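Local coordinates for protein transcriptional regulator yvhJ (Bacillus subtilis subsp. subtilis, PDB 3NXH) that is of unknown function in detail but, by name, is probably a transcriptional regulator and belongs to the LytR-CpsA-Psr family of bacterial proteins, at residues F6-M11 with I88-T93; S27-T32 with M42-R47; L222-S227 with A243-K248. All blocks are in the same frame, centred on the assembly; numbering follows the deposited sequence.

Contact 1: F6-M11 with I88-T93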
ATOM      1  N   PHE A   6       1.849 -14.247   2.572  1.00 34.55           N
ATOM      2  CA  PHE A   6       1.072 -13.349   3.404  1.00 33.91           C
ATOM      3  C   PHE A   6       0.912 -11.988   2.711  1.00 43.49           C
ATOM      4  O   PHE A   6       1.497 -11.712   1.683  1.00 40.15           O
ATOM      5  CB  PHE A   6       1.689 -13.230   4.804  1.00 22.99           C
ATOM      6  CG  PHE A   6       2.953 -12.446   4.838  1.00 40.40           C
ATOM      7  CD1 PHE A   6       2.953 -11.134   5.271  1.00 30.88           C
ATOM      8  CD2 PHE A   6       4.143 -13.003   4.399  1.00 46.39           C
ATOM      9  CE1 PHE A   6       4.128 -10.393   5.287  1.00 44.03           C
ATOM     10  CE2 PHE A   6       5.305 -12.280   4.401  1.00 47.24           C
ATOM     11  CZ  PHE A   6       5.303 -10.968   4.855  1.00 50.04           C
ATOM     12  N   SER A   7       0.074 -11.141   3.262  1.00 41.94           N
ATOM     13  CA  SER A   7      -0.229  -9.879   2.628  1.00 33.51           C
ATOM     14  C   SER A   7       0.205  -8.751   3.525  1.00 37.09           C
ATOM     15  O   SER A   7       0.244  -8.914   4.749  1.00 41.03           O
ATOM     16  CB  SER A   7      -1.737  -9.754   2.423  1.00 36.84           C
ATOM     17  OG  SER A   7      -2.424 -10.044   3.636  1.00 40.02           O
ATOM     18  N   ILE A   8       0.472  -7.589   2.929  1.00 33.86           N
ATOM     19  CA  ILE A   8       0.733  -6.373   3.703  1.00 42.77           C
ATOM     20  C   ILE A   8      -0.053  -5.217   3.136  1.00 32.19           C
ATOM     21  O   ILE A   8      -0.001  -4.976   1.956  1.00 34.38           O
ATOM     22  CB  ILE A   8       2.255  -5.979   3.677  1.00 50.44           C
ATOM     23  CG1 ILE A   8       3.147  -7.098   4.219  1.00 39.62           C
ATOM     24  CG2 ILE A   8       2.521  -4.721   4.500  1.00 44.39           C
ATOM     25  CD1 ILE A   8       4.592  -6.850   3.975  1.00 38.66           C
ATOM     26  N   LEU A   9      -0.803  -4.496   3.965  1.00 30.12           N
ATOM     27  CA  LEU A   9      -1.424  -3.234   3.496  1.00 39.96           C
ATOM     28  C   LEU A   9      -0.626  -2.001   3.933  1.00 44.86           C
ATOM     29  O   LEU A   9      -0.503  -1.721   5.119  1.00 51.89           O
ATOM     30  CB  LEU A   9      -2.875  -3.099   3.980  1.00 46.44           C
ATOM     31  CG  LEU A   9      -3.625  -1.765   3.687  1.00 36.97           C
ATOM     32  CD1 LEU A   9      -3.736  -1.474   2.199  1.00 22.69           C
ATOM     33  CD2 LEU A   9      -5.029  -1.816   4.243  1.00 40.87           C
ATOM     34  N   PHE A  10      -0.046  -1.283   2.987  1.00 44.34           N
ATOM     35  CA  PHE A  10       0.587   0.001   3.329  1.00 41.42           C
ATOM     36  C   PHE A  10      -0.460   1.109   3.218  1.00 47.57           C
ATOM     37  O   PHE A  10      -1.060   1.295   2.150  1.00 42.46           O
ATOM     38  CB  PHE A  10       1.805   0.292   2.422  1.00 36.44           C
ATOM     39  CG  PHE A  10       2.902  -0.756   2.500  1.00 43.63           C
ATOM     40  CD1 PHE A  10       3.956  -0.623   3.408  1.00 44.42           C
ATOM     41  CD2 PHE A  10       2.874  -1.882   1.685  1.00 48.72           C
ATOM     42  CE1 PHE A  10       4.952  -1.578   3.493  1.00 42.32           C
ATOM     43  CE2 PHE A  10       3.876  -2.842   1.763  1.00 43.94           C
ATOM     44  CZ  PHE A  10       4.909  -2.694   2.675  1.00 39.17           C
HETATM   45  N   MSE A  11      -0.733   1.790   4.330  1.00 43.94           N
HETATM   46  CA  MSE A  11      -1.617   2.958   4.320  1.00 41.51           C
HETATM   47  C   MSE A  11      -0.887   4.243   4.685  1.00 51.32           C
HETATM   48  O   MSE A  11      -0.234   4.327   5.725  1.00 48.65           O
HETATM   49  CB  MSE A  11      -2.759   2.796   5.286  1.00 40.92           C
HETATM   50  CG  MSE A  11      -3.444   1.494   5.187  1.00 55.97           C
HETATM   51 SE   MSE A  11      -4.404   1.237   6.821  1.00 74.61          SE
HETATM   52  CE  MSE A  11      -5.166   3.020   6.914  1.00 86.52           C
ATOM     53  N   ILE A  88      -5.866  -9.587   5.022  1.00 41.19           N
ATOM     54  CA  ILE A  88      -4.701  -8.726   5.228  1.00 42.90           C
ATOM     55  C   ILE A  88      -3.962  -9.138   6.499  1.00 39.36           C
ATOM     56  O   ILE A  88      -4.505  -9.078   7.590  1.00 47.84           O
ATOM     57  CB  ILE A  88      -5.095  -7.236   5.318  1.00 40.40           C
ATOM     58  CG1 ILE A  88      -5.587  -6.708   3.963  1.00 37.16           C
ATOM     59  CG2 ILE A  88      -3.941  -6.437   5.849  1.00 38.25           C
ATOM     60  CD1 ILE A  88      -4.537  -6.753   2.919  1.00 30.33           C
ATOM     61  N   ASP A  89      -2.734  -9.614   6.349  1.00 38.23           N
ATOM     62  CA  ASP A  89      -2.008 -10.170   7.494  1.00 31.12           C
ATOM     63  C   ASP A  89      -1.200  -9.127   8.227  1.00 35.11           C
ATOM     64  O   ASP A  89      -1.156  -9.114   9.459  1.00 38.52           O
ATOM     65  CB  ASP A  89      -1.100 -11.291   7.047  1.00 31.65           C
ATOM     66  CG  ASP A  89      -1.862 -12.409   6.388  1.00 47.41           C
ATOM     67  OD1 ASP A  89      -2.668 -13.036   7.087  1.00 64.26           O
ATOM     68  OD2 ASP A  89      -1.681 -12.658   5.182  1.00 48.96           O
ATOM     69  N   LYS A  90      -0.563  -8.246   7.477  1.00 35.42           N
ATOM     70  CA  LYS A  90       0.292  -7.243   8.076  1.00 37.44           C
ATOM     71  C   LYS A  90      -0.195  -5.904   7.613  1.00 42.97           C
ATOM     72  O   LYS A  90      -0.853  -5.815   6.586  1.00 45.95           O
ATOM     73  CB  LYS A  90       1.761  -7.453   7.657  1.00 34.97           C
ATOM     74  CG  LYS A  90       2.387  -8.771   8.163  1.00 27.74           C
ATOM     75  CD  LYS A  90       2.269  -8.854   9.666  1.00 42.75           C
ATOM     76  CE  LYS A  90       3.114  -9.995  10.254  1.00 49.60           C
ATOM     77  NZ  LYS A  90       2.782 -10.259  11.699  1.00 46.52           N
ATOM     78  N   TYR A  91       0.101  -4.854   8.374  1.00 46.07           N
ATOM     79  CA  TYR A  91      -0.250  -3.526   7.916  1.00 39.58           C
ATOM     80  C   TYR A  91       0.881  -2.544   8.219  1.00 48.13           C
ATOM     81  O   TYR A  91       1.732  -2.802   9.067  1.00 60.11           O
ATOM     82  CB  TYR A  91      -1.580  -3.086   8.535  1.00 41.58           C
ATOM     83  CG  TYR A  91      -1.557  -3.036  10.028  1.00 47.73           C
ATOM     84  CD1 TYR A  91      -1.018  -1.934  10.694  1.00 43.09           C
ATOM     85  CD2 TYR A  91      -2.047  -4.096  10.787  1.00 49.44           C
ATOM     86  CE1 TYR A  91      -0.955  -1.894  12.092  1.00 38.51           C
ATOM     87  CE2 TYR A  91      -2.004  -4.047  12.192  1.00 53.53           C
ATOM     88  CZ  TYR A  91      -1.451  -2.938  12.821  1.00 46.07           C
ATOM     89  OH  TYR A  91      -1.400  -2.874  14.176  1.00 56.57           O
ATOM     90  N   VAL A  92       0.895  -1.433   7.494  1.00 43.84           N
ATOM     91  CA  VAL A  92       1.827  -0.353   7.741  1.00 50.40           C
ATOM     92  C   VAL A  92       1.143   0.969   7.444  1.00 51.44           C
ATOM     93  O   VAL A  92       0.715   1.218   6.301  1.00 47.84           O
ATOM     94  CB  VAL A  92       3.078  -0.445   6.860  1.00 57.59           C
ATOM     95  CG1 VAL A  92       4.015   0.754   7.162  1.00 34.32           C
ATOM     96  CG2 VAL A  92       3.777  -1.775   7.095  1.00 53.71           C
ATOM     97  N   THR A  93       1.063   1.806   8.478  1.00 50.43           N
ATOM     98  CA  THR A  93       0.524   3.154   8.368  1.00 49.88           C
ATOM     99  C   THR A  93       1.579   4.216   8.637  1.00 49.33           C
ATOM    100  O   THR A  93       2.106   4.326   9.739  1.00 50.06           O
ATOM    101  CB  THR A  93      -0.588   3.375   9.391  1.00 53.50           C
ATOM    102  OG1 THR A  93      -1.566   2.332   9.276  1.00 52.55           O
ATOM    103  CG2 THR A  93      -1.232   4.751   9.181  1.00 57.09           C
TER
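Lys-90 and Ile-8 face each other as one rung of a parallel pair, and the lysine side chain can be followed outward. Its CB lies 3.7 Å from Ile-8 CG1. Its CG, set beside the backbone N (chi1 -65°), reaches Phe-6 CE1 at 3.7 Å. From there the chain bends at chi2 and leads away to NZ, which hydrogen-bonds to Asn-198 O. Further along the same face, Val-92 CB packs at 3.6 Å on Phe-10 CD1, the two side chains pointing the same way.

Before the strand begins at Lys-90, side-chain oxygens accept the backbone N-H groups. Ser-7 N donates to the anti lone pair of Asp-89 OD2 (3.0 Å), while Asp-89 N donates to Ser-7 OG (2.8 Å), which is also hydrogen-bonded to Pro-87 O. Backbone bonds then take over: Leu-9 N to Lys-90 O measures 2.9 Å, and Val-92 N to Leu-9 O 2.8 Å. On the opposite face Leu-9 and Met-11 (a selenomethionine) touch helix 73-84, which Ile-88, in the loop before the strand, also reaches. Strand axes 4.4 Å apart and inclined by 15° identify a parallel pair within the mixed sheet of a layered alpha/beta fold.

Contact 2: S27-T32 with M42-R47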
ATOM      1  N   SER A  27      -2.791   7.073   0.378  1.00 58.14           N
ATOM      2  CA  SER A  27      -2.274   5.932  -0.336  1.00 45.21           C
ATOM      3  C   SER A  27      -2.836   4.640   0.246  1.00 55.49           C
ATOM      4  O   SER A  27      -2.864   4.458   1.469  1.00 61.28           O
ATOM      5  CB  SER A  27      -0.759   5.893  -0.164  1.00 49.41           C
ATOM      6  OG  SER A  27      -0.108   6.139  -1.391  1.00 65.81           O
ATOM      7  N   LEU A  28      -3.270   3.740  -0.629  1.00 52.37           N
ATOM      8  CA  LEU A  28      -3.431   2.349  -0.240  1.00 47.24           C
ATOM      9  C   LEU A  28      -2.727   1.424  -1.236  1.00 49.23           C
ATOM     10  O   LEU A  28      -3.191   1.227  -2.370  1.00 51.04           O
ATOM     11  CB  LEU A  28      -4.908   1.955  -0.083  1.00 37.08           C
ATOM     12  CG  LEU A  28      -5.791   2.702   0.921  1.00 44.46           C
ATOM     13  CD1 LEU A  28      -7.245   2.424   0.577  1.00 46.40           C
ATOM     14  CD2 LEU A  28      -5.494   2.358   2.402  1.00 35.71           C
ATOM     15  N   ILE A  29      -1.613   0.850  -0.794  1.00 46.75           N
ATOM     16  CA  ILE A  29      -0.943  -0.225  -1.531  1.00 45.35           C
ATOM     17  C   ILE A  29      -0.900  -1.575  -0.802  1.00 45.44           C
ATOM     18  O   ILE A  29      -0.540  -1.676   0.371  1.00 50.49           O
ATOM     19  CB  ILE A  29       0.505   0.140  -1.866  1.00 52.08           C
ATOM     20  CG1 ILE A  29       0.547   1.538  -2.480  1.00 49.10           C
ATOM     21  CG2 ILE A  29       1.118  -0.955  -2.757  1.00 46.85           C
ATOM     22  CD1 ILE A  29       1.895   2.251  -2.353  1.00 40.56           C
ATOM     23  N   VAL A  30      -1.254  -2.616  -1.529  1.00 39.05           N
ATOM     24  CA  VAL A  30      -1.152  -3.982  -1.049  1.00 34.02           C
ATOM     25  C   VAL A  30      -0.030  -4.775  -1.725  1.00 41.13           C
ATOM     26  O   VAL A  30       0.060  -4.829  -2.936  1.00 51.69           O
ATOM     27  CB  VAL A  30      -2.462  -4.721  -1.292  1.00 35.11           C
ATOM     28  CG1 VAL A  30      -2.296  -6.177  -0.947  1.00 24.27           C
ATOM     29  CG2 VAL A  30      -3.633  -4.044  -0.535  1.00 31.77           C
ATOM     30  N   VAL A  31       0.842  -5.378  -0.935  1.00 45.11           N
ATOM     31  CA  VAL A  31       1.831  -6.309  -1.445  1.00 38.98           C
ATOM     32  C   VAL A  31       1.516  -7.727  -0.974  1.00 45.80           C
ATOM     33  O   VAL A  31       1.138  -7.939   0.171  1.00 46.80           O
ATOM     34  CB  VAL A  31       3.217  -5.940  -0.951  1.00 42.94           C
ATOM     35  CG1 VAL A  31       4.143  -7.091  -1.106  1.00 49.36           C
ATOM     36  CG2 VAL A  31       3.749  -4.757  -1.717  1.00 53.86           C
ATOM     37  N   THR A  32       1.648  -8.702  -1.858  1.00 41.52           N
ATOM     38  CA  THR A  32       1.571 -10.079  -1.421  1.00 49.17           C
ATOM     39  C   THR A  32       2.936 -10.777  -1.569  1.00 52.64           C
ATOM     40  O   THR A  32       3.632 -10.621  -2.555  1.00 50.09           O
ATOM     41  CB  THR A  32       0.451 -10.864  -2.138  1.00 43.65           C
ATOM     42  OG1 THR A  32       0.570 -10.708  -3.565  1.00 47.83           O
ATOM     43  CG2 THR A  32      -0.889 -10.388  -1.670  1.00 27.87           C
HETATM   44  N   MSE A  42       1.946  -6.713  -6.315  1.00 51.44           N
HETATM   45  CA  MSE A  42       1.710  -5.414  -5.727  1.00 51.25           C
HETATM   46  C   MSE A  42       0.517  -4.787  -6.386  1.00 53.24           C
HETATM   47  O   MSE A  42       0.328  -4.936  -7.592  1.00 45.36           O
HETATM   48  CB  MSE A  42       2.944  -4.521  -5.894  1.00 51.65           C
HETATM   49  CG  MSE A  42       2.651  -3.025  -5.886  1.00 47.95           C
HETATM   50 SE   MSE A  42       4.276  -1.985  -5.625  1.00 82.92          SE
HETATM   51  CE  MSE A  42       3.593  -0.453  -4.644  1.00126.57           C
ATOM     52  N   LEU A  43      -0.271  -4.067  -5.588  1.00 51.51           N
ATOM     53  CA  LEU A  43      -1.519  -3.495  -6.067  1.00 53.46           C
ATOM     54  C   LEU A  43      -1.775  -2.117  -5.493  1.00 56.77           C
ATOM     55  O   LEU A  43      -1.498  -1.851  -4.331  1.00 51.99           O
ATOM     56  CB  LEU A  43      -2.688  -4.412  -5.721  1.00 47.50           C
ATOM     57  CG  LEU A  43      -4.039  -3.862  -6.189  1.00 52.28           C
ATOM     58  CD1 LEU A  43      -4.058  -3.710  -7.694  1.00 52.73           C
ATOM     59  CD2 LEU A  43      -5.201  -4.731  -5.732  1.00 46.19           C
ATOM     60  N   SER A  44      -2.309  -1.230  -6.321  1.00 59.49           N
ATOM     61  CA  SER A  44      -2.656   0.095  -5.840  1.00 56.14           C
ATOM     62  C   SER A  44      -4.163   0.252  -5.846  1.00 57.78           C
ATOM     63  O   SER A  44      -4.841  -0.130  -6.805  1.00 62.59           O
ATOM     64  CB  SER A  44      -2.013   1.177  -6.690  1.00 61.29           C
ATOM     65  OG  SER A  44      -1.487   2.176  -5.843  1.00 68.12           O
ATOM     66  N   ILE A  45      -4.698   0.782  -4.756  1.00 47.68           N
ATOM     67  CA  ILE A  45      -6.124   1.024  -4.712  1.00 42.43           C
ATOM     68  C   ILE A  45      -6.287   2.518  -4.676  1.00 51.82           C
ATOM     69  O   ILE A  45      -5.781   3.191  -3.777  1.00 56.49           O
ATOM     70  CB  ILE A  45      -6.817   0.380  -3.508  1.00 47.38           C
ATOM     71  CG1 ILE A  45      -6.283  -1.028  -3.278  1.00 58.86           C
ATOM     72  CG2 ILE A  45      -8.328   0.338  -3.732  1.00 35.46           C
ATOM     73  CD1 ILE A  45      -7.038  -1.767  -2.240  1.00 61.50           C
ATOM     74  N   PRO A  46      -6.935   3.043  -5.718  1.00 54.95           N
ATOM     75  CA  PRO A  46      -7.159   4.462  -5.966  1.00 50.95           C
ATOM     76  C   PRO A  46      -8.094   5.016  -4.886  1.00 52.09           C
ATOM     77  O   PRO A  46      -9.162   4.445  -4.665  1.00 54.07           O
ATOM     78  CB  PRO A  46      -7.815   4.467  -7.352  1.00 54.26           C
ATOM     79  CG  PRO A  46      -7.386   3.147  -7.979  1.00 47.42           C
ATOM     80  CD  PRO A  46      -7.410   2.208  -6.835  1.00 54.59           C
ATOM     81  N   ARG A  47      -7.688   6.101  -4.226  1.00 46.67           N
ATOM     82  CA  ARG A  47      -8.407   6.637  -3.078  1.00 52.10           C
ATOM     83  C   ARG A  47      -9.919   6.748  -3.248  1.00 53.40           C
ATOM     84  O   ARG A  47     -10.672   6.660  -2.279  1.00 57.28           O
ATOM     85  CB  ARG A  47      -7.851   8.018  -2.714  1.00 66.24           C
ATOM     86  CG  ARG A  47      -7.958   9.027  -3.841  1.00 77.94           C
ATOM     87  CD  ARG A  47      -7.424  10.386  -3.432  1.00 94.54           C
ATOM     88  NE  ARG A  47      -7.257  11.258  -4.600  1.00106.64           N
ATOM     89  CZ  ARG A  47      -7.156  12.586  -4.556  1.00 99.09           C
ATOM     90  NH1 ARG A  47      -7.219  13.237  -3.395  1.00 91.91           N
ATOM     91  NH2 ARG A  47      -7.006  13.264  -5.684  1.00 98.42           N
TER
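Val-30 and Leu-43 form the hydrogen-bonded antiparallel pair at the firm centre of this hairpin contact. Val-30 N donates to Leu-43 O at 2.9 Å, and Leu-43 N returns a bond to Val-30 O at 2.8 Å, the donor lying in the carbonyl plane. Next to this pair, Ile-29 and Val-31 sit opposite Ser-44 and Met-42 in non-hydrogen-bonded positions. Ile-29 CG2, opposite the backbone N across the CA-CB bond, is directed at the selenomethionine Met-42, whose CG lies 4.1 Å away; the closer approach of the Met-42 methyl to that branch is doubtful. Ser-44 OG lies 4.0 Å from Ile-29 CG1, an apolar neighbour.

Both faces of the pair carry helices. Met-42 and Ser-44 touch helix 160-173, whereas Leu-28, Val-30, Leu-43 and Ile-45 on the other face meet helix 73-84.

Toward the open end Ile-45 N gives Leu-28 O a nearly straight bond (2.9 Å, 171° at the hydrogen), after which the chain departs. The loose side is here: the side chains of Pro-46 and Arg-47 make no contact with residues 27-32, and Arg-47, partly exposed, has a long, weak ion pair with Asp-157. All three cross-strand hydrogen bonds thus join main-chain atoms, and the side chains meet chiefly through hydrocarbon, a chemistry that implies adhesion by backbone pairing and burial of apolar surface.

Contact 3: L222-S227 with A243-K248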
ATOM      1  N   LEU A 222      -0.190  -5.535 -10.232  1.00 53.81           N
ATOM      2  CA  LEU A 222      -1.549  -5.645 -10.761  1.00 57.36           C
ATOM      3  C   LEU A 222      -2.147  -4.278 -10.739  1.00 52.24           C
ATOM      4  O   LEU A 222      -1.558  -3.351 -10.197  1.00 60.79           O
ATOM      5  CB  LEU A 222      -2.427  -6.591  -9.928  1.00 64.26           C
ATOM      6  CG  LEU A 222      -1.821  -7.945  -9.552  1.00 65.50           C
ATOM      7  CD1 LEU A 222      -2.642  -8.625  -8.481  1.00 66.03           C
ATOM      8  CD2 LEU A 222      -1.725  -8.809 -10.765  1.00 54.98           C
ATOM      9  N   SER A 223      -3.342  -4.166 -11.302  1.00 54.53           N
ATOM     10  CA  SER A 223      -4.038  -2.896 -11.318  1.00 66.68           C
ATOM     11  C   SER A 223      -5.530  -3.068 -11.139  1.00 66.06           C
ATOM     12  O   SER A 223      -6.098  -4.085 -11.539  1.00 68.59           O
ATOM     13  CB  SER A 223      -3.763  -2.167 -12.635  1.00 78.87           C
ATOM     14  OG  SER A 223      -2.606  -1.350 -12.540  1.00 88.56           O
ATOM     15  N   ILE A 224      -6.165  -2.073 -10.527  1.00 61.67           N
ATOM     16  CA  ILE A 224      -7.620  -2.037 -10.485  1.00 61.28           C
ATOM     17  C   ILE A 224      -8.069  -1.119 -11.608  1.00 62.78           C
ATOM     18  O   ILE A 224      -7.719   0.069 -11.633  1.00 68.94           O
ATOM     19  CB  ILE A 224      -8.172  -1.563  -9.102  1.00 58.02           C
ATOM     20  CG1 ILE A 224      -9.007  -2.656  -8.428  1.00 60.15           C
ATOM     21  CG2 ILE A 224      -9.086  -0.381  -9.260  1.00 66.51           C
ATOM     22  CD1 ILE A 224      -8.210  -3.781  -7.869  1.00 48.02           C
ATOM     23  N   THR A 225      -8.803  -1.670 -12.567  1.00 56.66           N
ATOM     24  CA  THR A 225      -9.213  -0.872 -13.722  1.00 71.45           C
ATOM     25  C   THR A 225     -10.685  -0.514 -13.683  1.00 82.45           C
ATOM     26  O   THR A 225     -11.558  -1.382 -13.661  1.00 80.48           O
ATOM     27  CB  THR A 225      -8.924  -1.582 -15.055  1.00 64.38           C
ATOM     28  OG1 THR A 225      -9.896  -2.609 -15.290  1.00 59.83           O
ATOM     29  CG2 THR A 225      -7.566  -2.185 -15.031  1.00 65.47           C
ATOM     30  N   GLY A 226     -10.963   0.775 -13.694  1.00 80.28           N
ATOM     31  CA  GLY A 226     -12.337   1.206 -13.726  1.00 74.36           C
ATOM     32  C   GLY A 226     -12.432   2.493 -14.499  1.00 75.13           C
ATOM     33  O   GLY A 226     -11.481   2.910 -15.170  1.00 70.15           O
ATOM     34  N   SER A 227     -13.585   3.133 -14.376  1.00 81.28           N
ATOM     35  CA  SER A 227     -13.893   4.311 -15.146  1.00 87.71           C
ATOM     36  C   SER A 227     -14.330   5.417 -14.210  1.00 96.90           C
ATOM     37  O   SER A 227     -14.480   5.210 -13.003  1.00104.72           O
ATOM     38  CB  SER A 227     -15.035   3.991 -16.092  1.00 89.33           C
ATOM     39  OG  SER A 227     -16.105   3.424 -15.351  1.00 93.39           O
ATOM     40  N   ALA A 243     -15.822  -4.416 -12.731  1.00 68.38           N
ATOM     41  CA  ALA A 243     -16.125  -5.680 -12.104  1.00 62.03           C
ATOM     42  C   ALA A 243     -15.176  -6.739 -12.605  1.00 64.98           C
ATOM     43  O   ALA A 243     -14.534  -7.425 -11.825  1.00 73.33           O
ATOM     44  CB  ALA A 243     -17.555  -6.087 -12.394  1.00 60.42           C
ATOM     45  N   THR A 244     -15.079  -6.871 -13.916  1.00 67.43           N
ATOM     46  CA  THR A 244     -14.395  -8.029 -14.459  1.00 66.92           C
ATOM     47  C   THR A 244     -12.943  -8.096 -14.001  1.00 55.99           C
ATOM     48  O   THR A 244     -12.495  -9.115 -13.495  1.00 71.34           O
ATOM     49  CB  THR A 244     -14.550  -8.134 -16.002  1.00104.17           C
ATOM     50  OG1 THR A 244     -13.650  -9.125 -16.513  1.00103.98           O
ATOM     51  CG2 THR A 244     -14.266  -6.811 -16.661  1.00104.39           C
ATOM     52  N   ASN A 245     -12.221  -7.003 -14.160  1.00 52.23           N
ATOM     53  CA  ASN A 245     -10.850  -6.941 -13.677  1.00 65.41           C
ATOM     54  C   ASN A 245     -10.720  -7.241 -12.179  1.00 71.63           C
ATOM     55  O   ASN A 245      -9.884  -8.058 -11.774  1.00 74.94           O
ATOM     56  CB  ASN A 245     -10.234  -5.583 -13.986  1.00 61.98           C
ATOM     57  CG  ASN A 245      -8.863  -5.420 -13.378  1.00 63.03           C
ATOM     58  OD1 ASN A 245      -8.690  -4.680 -12.415  1.00 71.62           O
ATOM     59  ND2 ASN A 245      -7.878  -6.107 -13.936  1.00 52.10           N
ATOM     60  N   LEU A 246     -11.534  -6.575 -11.363  1.00 69.98           N
ATOM     61  CA  LEU A 246     -11.565  -6.851  -9.926  1.00 71.63           C
ATOM     62  C   LEU A 246     -11.510  -8.350  -9.644  1.00 76.01           C
ATOM     63  O   LEU A 246     -10.677  -8.809  -8.865  1.00 72.00           O
ATOM     64  CB  LEU A 246     -12.809  -6.245  -9.271  1.00 61.24           C
ATOM     65  CG  LEU A 246     -12.611  -5.556  -7.915  1.00 62.22           C
ATOM     66  CD1 LEU A 246     -13.745  -5.923  -6.970  1.00 53.50           C
ATOM     67  CD2 LEU A 246     -11.285  -5.943  -7.310  1.00 62.90           C
ATOM     68  N   GLU A 247     -12.390  -9.108 -10.291  1.00 69.20           N
ATOM     69  CA  GLU A 247     -12.452 -10.553 -10.086  1.00 61.19           C
ATOM     70  C   GLU A 247     -11.211 -11.307 -10.548  1.00 60.91           C
ATOM     71  O   GLU A 247     -10.899 -12.383 -10.030  1.00 69.78           O
ATOM     72  CB  GLU A 247     -13.697 -11.135 -10.739  1.00 49.11           C
ATOM     73  N   LYS A 248     -10.502 -10.754 -11.520  1.00 51.63           N
ATOM     74  CA  LYS A 248      -9.250 -11.365 -11.958  1.00 64.05           C
ATOM     75  C   LYS A 248      -8.123 -10.978 -11.004  1.00 62.26           C
ATOM     76  O   LYS A 248      -7.243 -11.794 -10.692  1.00 59.22           O
ATOM     77  CB  LYS A 248      -8.905 -10.955 -13.381  1.00 71.04           C
TER
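Thr-225 and Asn-245 lead a surface contact in which the start of helix 243-257, which follows the antiparallel hairpin of strands 226-231 and 236-241, folds back against the segment that leads into that hairpin, the centre of the contact lying about 17 Å from the centre of the chain. The evidence is a modest 201 Å² of buried surface and one cross-segment hydrogen bond, with no paired strands involved. Asn-245 supplies the acceptor: with CG turned opposite the backbone N (chi1 174°), its amide reaches out from the helix, and Thr-225 N donates to OD1 at 3.0 Å. The donor stands above the carbonyl plane, 52° out of it, so the bond is not aimed at a lone pair. The carbonyl oxygen of Ser-223 is also close to that OD1, but both are acceptors, and they are not hydrogen-bonded to each other. The Thr-225 side chain crosses that of Asn-245 at about a right angle, its OG1 coming 3.3 Å from Asn-245 CB.

Behind this polar meeting lies an apolar one, where Ile-224, the buried member, also touches Phe-83 of helix 73-84, Val-249 and Leu-43. Leu-246 touches Phe-83 too, and runs alongside Ile-224, with the terminal methyls Ile-224 CD1 and Leu-246 CD2 3.8 Å apart.

From the N terminus the chain first lays down strand 6-12, then the hairpin of strands 27-34 and 39-45, whose pairing, contact 2, closes a short loop. Helix 73-84 follows, and strand 90-94 returns beside the first strand to close the much longer loop of contact 1, so contact 2 lies wholly within the span of contact 1. Strands 6-12 and 27-34 join the two directly, with Phe-10 N 2.7 Å from Ile-29 O. Contact 3 comes later in series and closes a short loop that holds the hairpin of strands 226-231 and 236-241. It meets contact 2 where Leu-222 N is 2.8 Å from Met-42 O, tying the C-terminal helix and hairpin to the central sheet.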